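Side-chain contacts in EmGH1 (Erythrobacter marinus, PDB 5Z87), which is probably a beta-glucosidase of glycosyl hydrolase family 3, cleaving glucose from the ends of beta-linked glucosides: residues A[76-79]-A[83-86]; A[106-111]-A[125-130]; A[298-303]-A[308-313]; A[748-753]-A[780-785]. All coordinates share one frame; numbering follows the deposited sequence.

Interaction 1 (A[76-79]-A[83-86]); sequences AGFE and PYFA
The carbonyl oxygen of Glu-79 receives a CA-H...O contact from Pro-83, with CA 3.5 Å from O. This joins the last turn of helix 75-81 to the 3-10 segment that starts at Pro-83. The chain then runs on to strand 91-93 of the TIM-barrel-type N-terminal domain. The 3-10 turn is closed by its own backbone bond, Ala-86 N to Pro-83 O, 3.1 Å. Phe-78 and Phe-85 form a T-shaped (edge-to-face) pair. The planes stand at 88° and the centroids are 5.3 Å apart. Phe-78 supplies the edge: its CD2 lies over one face of Phe-85, 3.7 Å from CG. CB of Glu-79 meets the edge of the same Phe-85 ring. Beyond CB the Glu-79 chain is extended, with CG anti to the backbone N (chi1 -180°). It therefore runs alongside Ala-86, and OE2 comes within 3.2 Å of Ala-86 CB. OE1 is held by a salt bridge to Arg-118, which also touches Phe-85. With an alanine here, Arg-118 would probably lose this charge partner and Ala-86 the chain that covers it. Val-71 of helix 68-73 packs on both phenylalanines. Tyr-84 reaches back from the far side of the turn, and its OH lies in the plane of the Phe-78 ring, 3.6 Å from both CE2 and CZ.

Interaction 2 (A[106-111]-A[125-130]); sequences RAVMAM and AFVFEE
Val-127 is the bump on the strand side. Its CG2 methyl fits into the notch between Val-108 and Met-111, one helical turn apart on helix 101-116. Val-108 and Val-127 reach toward each other tip to tip, with CG1 of Val-108 3.9 Å from CG2 of Val-127. Met-111 closes the other side of the notch. Its CE methyl stands 4.2 Å from the same CG2 of Val-127. In Met-111, CG anti to the backbone N (chi1 -179°) sends the chain toward the strand, and a turn at the CG-SD bond (chi3 78°) sets CE beside it. CE of Met-111 also rests on CB of Ala-125, at 4.3 Å. The short alanine side chain thus meets the long methionine, while the branched residues meet each other. This is the helix-to-strand layer of the beta-alpha-beta unit 91-93, 101-116, 126-129 in the barrel domain. Met-72 of helix 68-73 also touches Met-111. At the end of the strand, Glu-130 lines the pocket and bonds to the dithiothreitol seen in this crystal. The backbone N and O of Val-127 bond to Gln-175 and Ser-174. Methyl meets methyl throughout and no hydrogen bond crosses, so shape rather than polar pairing sets the fit.

Interaction 3 (A[298-303]-A[308-313]); sequences DVLRDD and GYVVSD
Arg-301 grips the carbonyl oxygen of Gly-308 end-on with two nitrogens, NH1 and NH2, each 3.0 Å from O. The oxygen lies in the guanidinium plane, and both donors reach it from one face of the carbonyl plane. NH1 is 37° out of that plane, and the N-H...O angles are about 145°. The setting is the TIM-barrel-type domain, where the 298-303 part of helix 293-303 runs antiparallel to strand 309-311, its axis 11.4 Å away at the closest. The two sides of the helix differ. Asp-302 and Asp-303 are exposed, while Leu-300 is buried against the strand. Arg-301, between them, is partly exposed. Its CG is anti to the carbonyl carbon (chi1 -61°), and a bend at the next bond brings its end over to Gly-308. NH2 also bonds to Phe-306 O, and NH1 forms a salt bridge with Asp-343. A leucine in its place would probably leave Asp-343 without this charge mate and Gly-308 O without its two donors. Leu-277 of the neighbouring strand 276-279 backs Leu-300 and Val-310. The tight part is one meeting of methyls: CD2 of Leu-300 lies 3.6 Å from CG2 of Val-310, which also sits 3.8 Å from NH1 of Arg-301.

Interaction 4 (A[748-753]-A[780-785]); sequences EDFGYR and TRITLV
Phe-750 meets Ile-782 and Leu-784, two residues that point the same way from one strand. Reaching in from the strand, CD1 of Ile-782 lies over one face of the Phe-750 ring, 4.1 Å from CZ. CG1 of Ile-782 sits between the backbone N and the carbonyl carbon (chi1 63°), and from there CD1 extends to the far end of the ring. Leu-784 crosses nearer the ring's base and uses both of its methyls. CD1 of Leu-784 is 3.9 Å from CB of Phe-750, and CD2 of Leu-784 is 4.0 Å from CD2 of Phe-750. All three side chains are buried, and no hydrogen bond joins them. The contact belongs to the fibronectin type III-like domain: the short helix 747-750 lies against strand 778-784, close to the end of the chain. Ile-766 on the adjacent strand 764-771 touches all three residues. Ile-683 of strand 682-683, on the other side of strand 778-784, packs on Phe-750 and Leu-784. Further out, arginines hold the helix end by its carbonyls: Arg-720 bonds to Phe-750 O, and Arg-726 to Asp-749 O. After Gly-751 leaves the helical path, Tyr-752 pairs by its backbone with Leu-760. A magnesium ion, with Asp-713 and Ile-715 at its site, lies about 6 Å from the side chain of Leu-784.

In the fold
The four contacts follow one another along the chain. Interactions 1, 2 and 3 lie in the TIM-barrel-type N-terminal domain. Interaction 1 sits at the periphery, its centre about 17 Å from that of interaction 2, and leads into strand 91-93. Interactions 2 and 3 place helices on strands 126-129 and 309-311 of the same parallel sheet. Their centres are about 25 Å apart, yet they touch where Phe-128 CE1 packs on Tyr-309 OH at 3.3 Å. Their segments end at Glu-130 and Asp-313, both in the dithiothreitol-holding pocket, so these helices back strands that lead into it. Interaction 4 is in a separate, fibronectin type III-like domain, its centre about 58 Å from that of interaction 1.

Interaction 1 (A[76-79]-A[83-86])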
loop_
_atom_site.group_PDB
_atom_site.type_symbol
_atom_site.label_atom_id
_atom_site.label_comp_id
_atom_site.label_asym_id
_atom_site.label_seq_id
_atom_site.Cartn_x
_atom_site.Cartn_y
_atom_site.Cartn_z
ATOM N N ALA A 76 -33.201 36.436 4.648
ATOM C CA ALA A 76 -33.846 36.634 5.945
ATOM C C ALA A 76 -34.122 35.303 6.636
ATOM O O ALA A 76 -33.880 35.163 7.842
ATOM C CB ALA A 76 -35.141 37.440 5.786
ATOM N N GLY A 77 -34.633 34.314 5.898
ATOM C CA GLY A 77 -34.806 32.990 6.478
ATOM C C GLY A 77 -33.499 32.368 6.940
ATOM O O GLY A 77 -33.449 31.702 7.978
ATOM N N PHE A 78 -32.420 32.581 6.175
ATOM C CA PHE A 78 -31.113 32.075 6.585
ATOM C C PHE A 78 -30.659 32.697 7.902
ATOM O O PHE A 78 -30.163 31.993 8.793
ATOM C CB PHE A 78 -30.071 32.326 5.488
ATOM C CG PHE A 78 -28.775 31.587 5.717
ATOM C CD1 PHE A 78 -28.646 30.250 5.341
ATOM C CD2 PHE A 78 -27.697 32.214 6.342
ATOM C CE1 PHE A 78 -27.456 29.553 5.568
ATOM C CE2 PHE A 78 -26.503 31.531 6.567
ATOM C CZ PHE A 78 -26.380 30.197 6.186
ATOM N N GLU A 79 -30.810 34.019 8.043
ATOM C CA GLU A 79 -30.448 34.665 9.301
ATOM C C GLU A 79 -31.328 34.175 10.440
ATOM O O GLU A 79 -30.858 34.010 11.571
ATOM C CB GLU A 79 -30.538 36.191 9.180
ATOM C CG GLU A 79 -30.162 36.942 10.478
ATOM C CD GLU A 79 -30.232 38.477 10.344
ATOM O OE1 GLU A 79 -30.094 39.007 9.217
ATOM O OE2 GLU A 79 -30.429 39.155 11.375
ATOM N N PRO A 83 -28.259 32.641 13.351
ATOM C CA PRO A 83 -28.199 34.050 13.775
ATOM C C PRO A 83 -26.893 34.779 13.471
ATOM O O PRO A 83 -26.928 36.010 13.339
ATOM C CB PRO A 83 -28.451 33.955 15.284
ATOM C CG PRO A 83 -29.373 32.751 15.404
ATOM C CD PRO A 83 -28.811 31.768 14.407
ATOM N N TYR A 84 -25.755 34.087 13.340
ATOM C CA TYR A 84 -24.511 34.791 13.014
ATOM C C TYR A 84 -24.611 35.605 11.725
ATOM O O TYR A 84 -23.809 36.520 11.526
ATOM C CB TYR A 84 -23.331 33.817 12.878
ATOM C CG TYR A 84 -23.314 33.045 11.563
ATOM C CD1 TYR A 84 -22.765 33.594 10.406
ATOM C CD2 TYR A 84 -23.838 31.759 11.489
ATOM C CE1 TYR A 84 -22.765 32.897 9.219
ATOM C CE2 TYR A 84 -23.838 31.056 10.305
ATOM C CZ TYR A 84 -23.294 31.620 9.179
ATOM O OH TYR A 84 -23.297 30.913 8.002
ATOM N N PHE A 85 -25.531 35.258 10.823
ATOM C CA PHE A 85 -25.598 35.940 9.534
ATOM C C PHE A 85 -26.020 37.400 9.686
ATOM O O PHE A 85 -25.822 38.193 8.763
ATOM C CB PHE A 85 -26.557 35.194 8.595
ATOM C CG PHE A 85 -26.524 35.678 7.168
ATOM C CD1 PHE A 85 -25.328 35.728 6.458
ATOM C CD2 PHE A 85 -27.691 36.080 6.534
ATOM C CE1 PHE A 85 -25.298 36.176 5.149
ATOM C CE2 PHE A 85 -27.672 36.535 5.224
ATOM C CZ PHE A 85 -26.475 36.588 4.529
ATOM N N ALA A 86 -26.568 37.774 10.838
ATOM C CA ALA A 86 -26.787 39.183 11.130
ATOM C C ALA A 86 -25.501 39.995 11.013
ATOM O O ALA A 86 -25.561 41.203 10.773
ATOM C CB ALA A 86 -27.397 39.330 12.531
#

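Interaction 2 (A[106-111]-A[125-130])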
loop_
_atom_site.group_PDB
_atom_site.type_symbol
_atom_site.label_atom_id
_atom_site.label_comp_id
_atom_site.label_asym_id
_atom_site.label_seq_id
_atom_site.Cartn_x
_atom_site.Cartn_y
_atom_site.Cartn_z
ATOM N N ARG A 106 -25.269 38.425 -11.882
ATOM C CA ARG A 106 -26.307 39.229 -11.246
ATOM C C ARG A 106 -26.767 38.591 -9.945
ATOM O O ARG A 106 -27.033 39.297 -8.966
ATOM C CB ARG A 106 -27.487 39.439 -12.202
ATOM C CG ARG A 106 -27.196 40.472 -13.297
ATOM C CD ARG A 106 -28.432 40.782 -14.159
ATOM N NE ARG A 106 -28.788 39.671 -15.043
ATOM C CZ ARG A 106 -28.373 39.550 -16.303
ATOM N NH1 ARG A 106 -27.595 40.482 -16.841
ATOM N NH2 ARG A 106 -28.736 38.495 -17.022
ATOM N N ALA A 107 -26.858 37.257 -9.907
ATOM C CA ALA A 107 -27.334 36.609 -8.688
ATOM C C ALA A 107 -26.332 36.770 -7.549
ATOM O O ALA A 107 -26.732 36.864 -6.381
ATOM C CB ALA A 107 -27.644 35.131 -8.954
ATOM N N VAL A 108 -25.036 36.844 -7.866
ATOM C CA VAL A 108 -24.040 37.064 -6.824
ATOM C C VAL A 108 -24.093 38.508 -6.336
ATOM O O VAL A 108 -23.949 38.778 -5.137
ATOM C CB VAL A 108 -22.638 36.688 -7.339
ATOM C CG1 VAL A 108 -21.582 37.068 -6.327
ATOM C CG2 VAL A 108 -22.558 35.201 -7.644
ATOM N N MET A 109 -24.280 39.458 -7.257
ATOM C CA MET A 109 -24.415 40.857 -6.860
ATOM C C MET A 109 -25.549 41.029 -5.860
ATOM O O MET A 109 -25.348 41.564 -4.766
ATOM C CB MET A 109 -24.635 41.726 -8.090
ATOM C CG MET A 109 -23.356 41.966 -8.848
ATOM S SD MET A 109 -23.709 42.302 -10.557
ATOM C CE MET A 109 -24.186 44.038 -10.487
ATOM N N ALA A 110 -26.731 40.509 -6.193
ATOM C CA ALA A 110 -27.863 40.581 -5.274
ATOM C C ALA A 110 -27.520 39.968 -3.921
ATOM O O ALA A 110 -27.847 40.543 -2.878
ATOM C CB ALA A 110 -29.078 39.885 -5.892
ATOM N N MET A 111 -26.856 38.803 -3.915
ATOM C CA MET A 111 -26.529 38.144 -2.652
ATOM C C MET A 111 -25.487 38.932 -1.875
ATOM O O MET A 111 -25.592 39.071 -0.652
ATOM C CB MET A 111 -26.025 36.715 -2.899
ATOM C CG MET A 111 -25.674 35.926 -1.619
ATOM S SD MET A 111 -24.325 34.701 -1.843
ATOM C CE MET A 111 -22.915 35.814 -1.823
ATOM N N ALA A 125 -18.843 38.607 1.112
ATOM C CA ALA A 125 -18.507 37.192 1.208
ATOM C C ALA A 125 -17.426 36.811 0.201
ATOM O O ALA A 125 -17.349 37.369 -0.896
ATOM C CB ALA A 125 -19.754 36.342 0.970
ATOM N N PHE A 126 -16.561 35.869 0.591
ATOM C CA PHE A 126 -15.869 35.072 -0.417
ATOM C C PHE A 126 -16.918 34.246 -1.151
ATOM O O PHE A 126 -17.861 33.736 -0.542
ATOM C CB PHE A 126 -14.813 34.146 0.209
ATOM C CG PHE A 126 -13.406 34.705 0.174
ATOM C CD1 PHE A 126 -12.840 35.146 -1.013
ATOM C CD2 PHE A 126 -12.654 34.803 1.335
ATOM C CE1 PHE A 126 -11.547 35.672 -1.038
ATOM C CE2 PHE A 126 -11.351 35.328 1.313
ATOM C CZ PHE A 126 -10.805 35.758 0.129
ATOM N N VAL A 127 -16.787 34.162 -2.466
ATOM C CA VAL A 127 -17.681 33.367 -3.297
ATOM C C VAL A 127 -16.806 32.287 -3.917
ATOM O O VAL A 127 -16.054 32.559 -4.862
ATOM C CB VAL A 127 -18.389 34.207 -4.369
ATOM C CG1 VAL A 127 -19.290 33.329 -5.241
ATOM C CG2 VAL A 127 -19.195 35.320 -3.712
ATOM N N PHE A 128 -16.881 31.072 -3.379
ATOM C CA PHE A 128 -15.955 30.001 -3.749
ATOM C C PHE A 128 -16.587 29.126 -4.822
ATOM O O PHE A 128 -17.719 28.655 -4.658
ATOM C CB PHE A 128 -15.584 29.143 -2.532
ATOM C CG PHE A 128 -14.677 29.823 -1.546
ATOM C CD1 PHE A 128 -13.387 30.182 -1.905
ATOM C CD2 PHE A 128 -15.105 30.077 -0.248
ATOM C CE1 PHE A 128 -12.531 30.800 -0.998
ATOM C CE2 PHE A 128 -14.258 30.679 0.668
ATOM C CZ PHE A 128 -12.965 31.061 0.280
ATOM N N GLU A 129 -15.860 28.903 -5.912
ATOM C CA GLU A 129 -16.306 27.987 -6.958
ATOM C C GLU A 129 -15.212 26.948 -7.193
ATOM O O GLU A 129 -14.138 27.013 -6.595
ATOM C CB GLU A 129 -16.664 28.748 -8.240
ATOM C CG GLU A 129 -17.792 29.787 -8.039
ATOM C CD GLU A 129 -19.162 29.158 -7.895
ATOM O OE1 GLU A 129 -20.104 29.870 -7.480
ATOM O OE2 GLU A 129 -19.310 27.945 -8.188
ATOM N N GLU A 130 -15.495 25.965 -8.046
ATOM C CA GLU A 130 -14.516 24.955 -8.436
ATOM C C GLU A 130 -13.949 25.319 -9.798
ATOM O O GLU A 130 -14.703 25.678 -10.704
ATOM C CB GLU A 130 -15.132 23.555 -8.493
ATOM C CG GLU A 130 -15.817 23.123 -7.228
ATOM C CD GLU A 130 -14.846 22.678 -6.143
ATOM O OE1 GLU A 130 -15.324 22.330 -5.040
ATOM O OE2 GLU A 130 -13.618 22.670 -6.392
#

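Interaction 3 (A[298-303]-A[308-313])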
loop_
_atom_site.group_PDB
_atom_site.type_symbol
_atom_site.label_atom_id
_atom_site.label_comp_id
_atom_site.label_asym_id
_atom_site.label_seq_id
_atom_site.Cartn_x
_atom_site.Cartn_y
_atom_site.Cartn_z
ATOM N N ASP A 298 2.983 23.922 12.456
ATOM C CA ASP A 298 4.441 23.901 12.500
ATOM C C ASP A 298 5.042 24.022 11.108
ATOM O O ASP A 298 5.976 24.802 10.889
ATOM C CB ASP A 298 4.929 22.622 13.186
ATOM C CG ASP A 298 4.426 22.499 14.620
ATOM O OD1 ASP A 298 3.624 23.354 15.049
ATOM O OD2 ASP A 298 4.836 21.542 15.313
ATOM N N VAL A 299 4.526 23.246 10.156
ATOM C CA VAL A 299 5.052 23.292 8.796
ATOM C C VAL A 299 4.495 24.492 8.039
ATOM O O VAL A 299 5.244 25.275 7.446
ATOM C CB VAL A 299 4.742 21.977 8.059
ATOM C CG1 VAL A 299 4.916 22.163 6.567
ATOM C CG2 VAL A 299 5.636 20.848 8.577
ATOM N N LEU A 300 3.173 24.645 8.043
ATOM C CA LEU A 300 2.541 25.600 7.143
ATOM C C LEU A 300 2.766 27.033 7.618
ATOM O O LEU A 300 3.177 27.891 6.835
ATOM C CB LEU A 300 1.058 25.281 7.015
ATOM C CG LEU A 300 0.200 26.126 6.071
ATOM C CD1 LEU A 300 0.713 26.095 4.644
ATOM C CD2 LEU A 300 -1.218 25.621 6.147
ATOM N N ARG A 301 2.543 27.293 8.911
ATOM C CA ARG A 301 2.739 28.628 9.476
ATOM C C ARG A 301 4.201 28.895 9.818
ATOM O O ARG A 301 4.790 29.868 9.340
ATOM C CB ARG A 301 1.862 28.812 10.721
ATOM C CG ARG A 301 0.381 28.678 10.444
ATOM C CD ARG A 301 -0.077 29.629 9.351
ATOM N NE ARG A 301 -1.494 29.436 9.033
ATOM C CZ ARG A 301 -2.208 30.238 8.252
ATOM N NH1 ARG A 301 -3.488 29.956 8.043
ATOM N NH2 ARG A 301 -1.647 31.313 7.678
ATOM N N ASP A 302 4.807 28.038 10.645
ATOM C CA ASP A 302 6.136 28.335 11.177
ATOM C C ASP A 302 7.229 28.085 10.147
ATOM O O ASP A 302 8.087 28.943 9.930
ATOM C CB ASP A 302 6.411 27.511 12.445
ATOM C CG ASP A 302 5.493 27.877 13.605
ATOM O OD1 ASP A 302 4.767 28.894 13.515
ATOM O OD2 ASP A 302 5.493 27.132 14.611
ATOM N N ASP A 303 7.241 26.906 9.518
ATOM C CA ASP A 303 8.328 26.597 8.589
ATOM C C ASP A 303 8.196 27.396 7.298
ATOM O O ASP A 303 9.183 27.934 6.791
ATOM C CB ASP A 303 8.357 25.103 8.254
ATOM C CG ASP A 303 8.888 24.235 9.383
ATOM O OD1 ASP A 303 9.335 24.750 10.431
ATOM O OD2 ASP A 303 8.859 23.002 9.200
ATOM N N GLY A 308 -2.019 33.118 4.536
ATOM C CA GLY A 308 -3.369 33.044 4.022
ATOM C C GLY A 308 -4.288 32.272 4.948
ATOM O O GLY A 308 -4.052 32.152 6.153
ATOM N N TYR A 309 -5.350 31.732 4.360
ATOM C CA TYR A 309 -6.371 31.007 5.094
ATOM C C TYR A 309 -6.285 29.508 4.816
ATOM O O TYR A 309 -5.901 29.069 3.727
ATOM C CB TYR A 309 -7.781 31.519 4.739
ATOM C CG TYR A 309 -8.171 31.298 3.298
ATOM C CD1 TYR A 309 -8.781 30.107 2.891
ATOM C CD2 TYR A 309 -7.934 32.274 2.339
ATOM C CE1 TYR A 309 -9.140 29.900 1.573
ATOM C CE2 TYR A 309 -8.284 32.073 1.008
ATOM C CZ TYR A 309 -8.887 30.880 0.632
ATOM O OH TYR A 309 -9.229 30.660 -0.683
ATOM N N VAL A 310 -6.651 28.731 5.827
ATOM C CA VAL A 310 -6.875 27.305 5.697
ATOM C C VAL A 310 -8.378 27.086 5.725
ATOM O O VAL A 310 -9.051 27.443 6.705
ATOM C CB VAL A 310 -6.174 26.514 6.812
ATOM C CG1 VAL A 310 -6.645 25.065 6.791
ATOM C CG2 VAL A 310 -4.674 26.595 6.654
ATOM N N VAL A 311 -8.909 26.519 4.661
ATOM C CA VAL A 311 -10.325 26.169 4.599
ATOM C C VAL A 311 -10.452 24.661 4.765
ATOM O O VAL A 311 -9.596 23.891 4.307
ATOM C CB VAL A 311 -10.981 26.656 3.289
ATOM C CG1 VAL A 311 -10.217 26.138 2.061
ATOM C CG2 VAL A 311 -12.440 26.265 3.240
ATOM N N SER A 312 -11.483 24.240 5.486
ATOM C CA SER A 312 -11.746 22.824 5.606
ATOM C C SER A 312 -12.301 22.280 4.296
ATOM O O SER A 312 -12.894 23.006 3.491
ATOM C CB SER A 312 -12.748 22.559 6.727
ATOM O OG SER A 312 -14.071 22.745 6.251
ATOM N N ASP A 313 -12.111 20.981 4.089
ATOM C CA ASP A 313 -12.931 20.289 3.108
ATOM C C ASP A 313 -14.342 20.073 3.675
ATOM O O ASP A 313 -14.593 20.242 4.877
ATOM C CB ASP A 313 -12.270 18.973 2.703
ATOM C CG ASP A 313 -12.706 18.497 1.319
ATOM O OD1 ASP A 313 -13.802 18.902 0.872
ATOM O OD2 ASP A 313 -11.942 17.738 0.685
#

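Interaction 4 (A[748-753]-A[780-785])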
loop_
_atom_site.group_PDB
_atom_site.type_symbol
_atom_site.label_atom_id
_atom_site.label_comp_id
_atom_site.label_asym_id
_atom_site.label_seq_id
_atom_site.Cartn_x
_atom_site.Cartn_y
_atom_site.Cartn_z
ATOM N N GLU A 748 18.876 22.447 -4.089
ATOM C CA GLU A 748 17.517 21.966 -3.898
ATOM C C GLU A 748 17.225 20.766 -4.775
ATOM O O GLU A 748 16.271 20.033 -4.502
ATOM C CB GLU A 748 16.509 23.085 -4.191
ATOM C CG GLU A 748 16.325 23.381 -5.683
ATOM C CD GLU A 748 17.347 24.384 -6.274
ATOM O OE1 GLU A 748 18.441 24.572 -5.682
ATOM O OE2 GLU A 748 17.042 24.975 -7.347
ATOM N N ASP A 749 18.031 20.543 -5.811
ATOM C CA ASP A 749 17.850 19.405 -6.698
ATOM C C ASP A 749 18.666 18.202 -6.256
ATOM O O ASP A 749 18.169 17.072 -6.292
ATOM C CB ASP A 749 18.228 19.792 -8.128
ATOM C CG ASP A 749 17.362 20.909 -8.661
ATOM O OD1 ASP A 749 16.124 20.741 -8.663
ATOM O OD2 ASP A 749 17.911 21.962 -9.046
ATOM N N PHE A 750 19.905 18.442 -5.823
ATOM C CA PHE A 750 20.843 17.381 -5.490
ATOM C C PHE A 750 20.658 16.833 -4.081
ATOM O O PHE A 750 21.087 15.710 -3.806
ATOM C CB PHE A 750 22.268 17.900 -5.625
ATOM C CG PHE A 750 22.645 18.289 -7.014
ATOM C CD1 PHE A 750 22.274 17.505 -8.090
ATOM C CD2 PHE A 750 23.388 19.441 -7.245
ATOM C CE1 PHE A 750 22.646 17.849 -9.378
ATOM C CE2 PHE A 750 23.763 19.800 -8.528
ATOM C CZ PHE A 750 23.398 19.001 -9.598
ATOM N N GLY A 751 20.067 17.608 -3.174
ATOM C CA GLY A 751 19.883 17.193 -1.808
ATOM C C GLY A 751 18.469 16.713 -1.560
ATOM O O GLY A 751 17.668 16.538 -2.477
ATOM N N TYR A 752 18.164 16.491 -0.285
ATOM C CA TYR A 752 16.825 16.079 0.106
ATOM C C TYR A 752 16.559 16.645 1.488
ATOM O O TYR A 752 17.488 16.998 2.214
ATOM C CB TYR A 752 16.674 14.551 0.082
ATOM C CG TYR A 752 17.280 13.853 1.275
ATOM C CD1 TYR A 752 18.647 13.622 1.359
ATOM C CD2 TYR A 752 16.480 13.422 2.318
ATOM C CE1 TYR A 752 19.197 12.984 2.473
ATOM C CE2 TYR A 752 17.014 12.779 3.419
ATOM C CZ TYR A 752 18.362 12.560 3.494
ATOM O OH TYR A 752 18.859 11.923 4.614
ATOM N N ARG A 753 15.280 16.726 1.844
ATOM C CA ARG A 753 14.861 17.311 3.112
ATOM C C ARG A 753 14.734 16.238 4.181
ATOM O O ARG A 753 14.178 15.166 3.921
ATOM C CB ARG A 753 13.536 18.047 2.936
ATOM C CG ARG A 753 13.655 19.216 1.971
ATOM C CD ARG A 753 12.503 20.200 2.134
ATOM N NE ARG A 753 12.652 21.282 1.178
ATOM C CZ ARG A 753 13.278 22.426 1.444
ATOM N NH1 ARG A 753 13.788 22.647 2.650
ATOM N NH2 ARG A 753 13.396 23.349 0.501
ATOM N N THR A 780 25.543 10.806 -17.115
ATOM C CA THR A 780 26.872 11.297 -16.808
ATOM C C THR A 780 26.937 11.446 -15.298
ATOM O O THR A 780 25.906 11.485 -14.623
ATOM C CB THR A 780 27.158 12.625 -17.514
ATOM O OG1 THR A 780 28.526 12.985 -17.310
ATOM C CG2 THR A 780 26.236 13.741 -16.967
ATOM N N ARG A 781 28.148 11.519 -14.759
ATOM C CA ARG A 781 28.338 11.495 -13.316
ATOM C C ARG A 781 29.113 12.716 -12.854
ATOM O O ARG A 781 30.170 13.031 -13.403
ATOM C CB ARG A 781 29.069 10.230 -12.895
ATOM C CG ARG A 781 28.196 9.019 -12.964
ATOM C CD ARG A 781 29.003 7.759 -12.784
ATOM N NE ARG A 781 28.163 6.698 -12.257
ATOM C CZ ARG A 781 27.286 6.029 -12.989
ATOM N NH1 ARG A 781 27.153 6.311 -14.279
ATOM N NH2 ARG A 781 26.546 5.084 -12.435
ATOM N N ILE A 782 28.602 13.378 -11.823
ATOM C CA ILE A 782 29.312 14.473 -11.186
ATOM C C ILE A 782 29.524 14.133 -9.715
ATOM O O ILE A 782 28.888 13.232 -9.153
ATOM C CB ILE A 782 28.561 15.809 -11.336
ATOM C CG1 ILE A 782 27.210 15.716 -10.622
ATOM C CG2 ILE A 782 28.397 16.153 -12.817
ATOM C CD1 ILE A 782 26.939 16.874 -9.685
ATOM N N THR A 783 30.440 14.873 -9.093
ATOM C CA THR A 783 30.752 14.727 -7.677
ATOM C C THR A 783 30.466 16.041 -6.965
ATOM O O THR A 783 30.867 17.108 -7.441
ATOM C CB THR A 783 32.212 14.319 -7.480
ATOM O OG1 THR A 783 32.426 13.046 -8.090
ATOM C CG2 THR A 783 32.563 14.225 -6.002
ATOM N N LEU A 784 29.753 15.963 -5.851
ATOM C CA LEU A 784 29.604 17.097 -4.952
ATOM C C LEU A 784 30.724 17.043 -3.923
ATOM O O LEU A 784 31.000 15.978 -3.352
ATOM C CB LEU A 784 28.243 17.083 -4.252
ATOM C CG LEU A 784 26.984 16.921 -5.107
ATOM C CD1 LEU A 784 25.729 16.926 -4.238
ATOM C CD2 LEU A 784 26.907 17.992 -6.176
ATOM N N VAL A 785 31.378 18.184 -3.706
ATOM C CA VAL A 785 32.487 18.281 -2.757
ATOM C C VAL A 785 32.180 19.297 -1.661
ATOM O O VAL A 785 32.384 19.023 -0.473
ATOM C CB VAL A 785 33.793 18.647 -3.465
ATOM C CG1 VAL A 785 34.900 18.832 -2.449
ATOM C CG2 VAL A 785 34.173 17.555 -4.455
ATOM O OXT VAL A 785 31.716 20.410 -1.933
#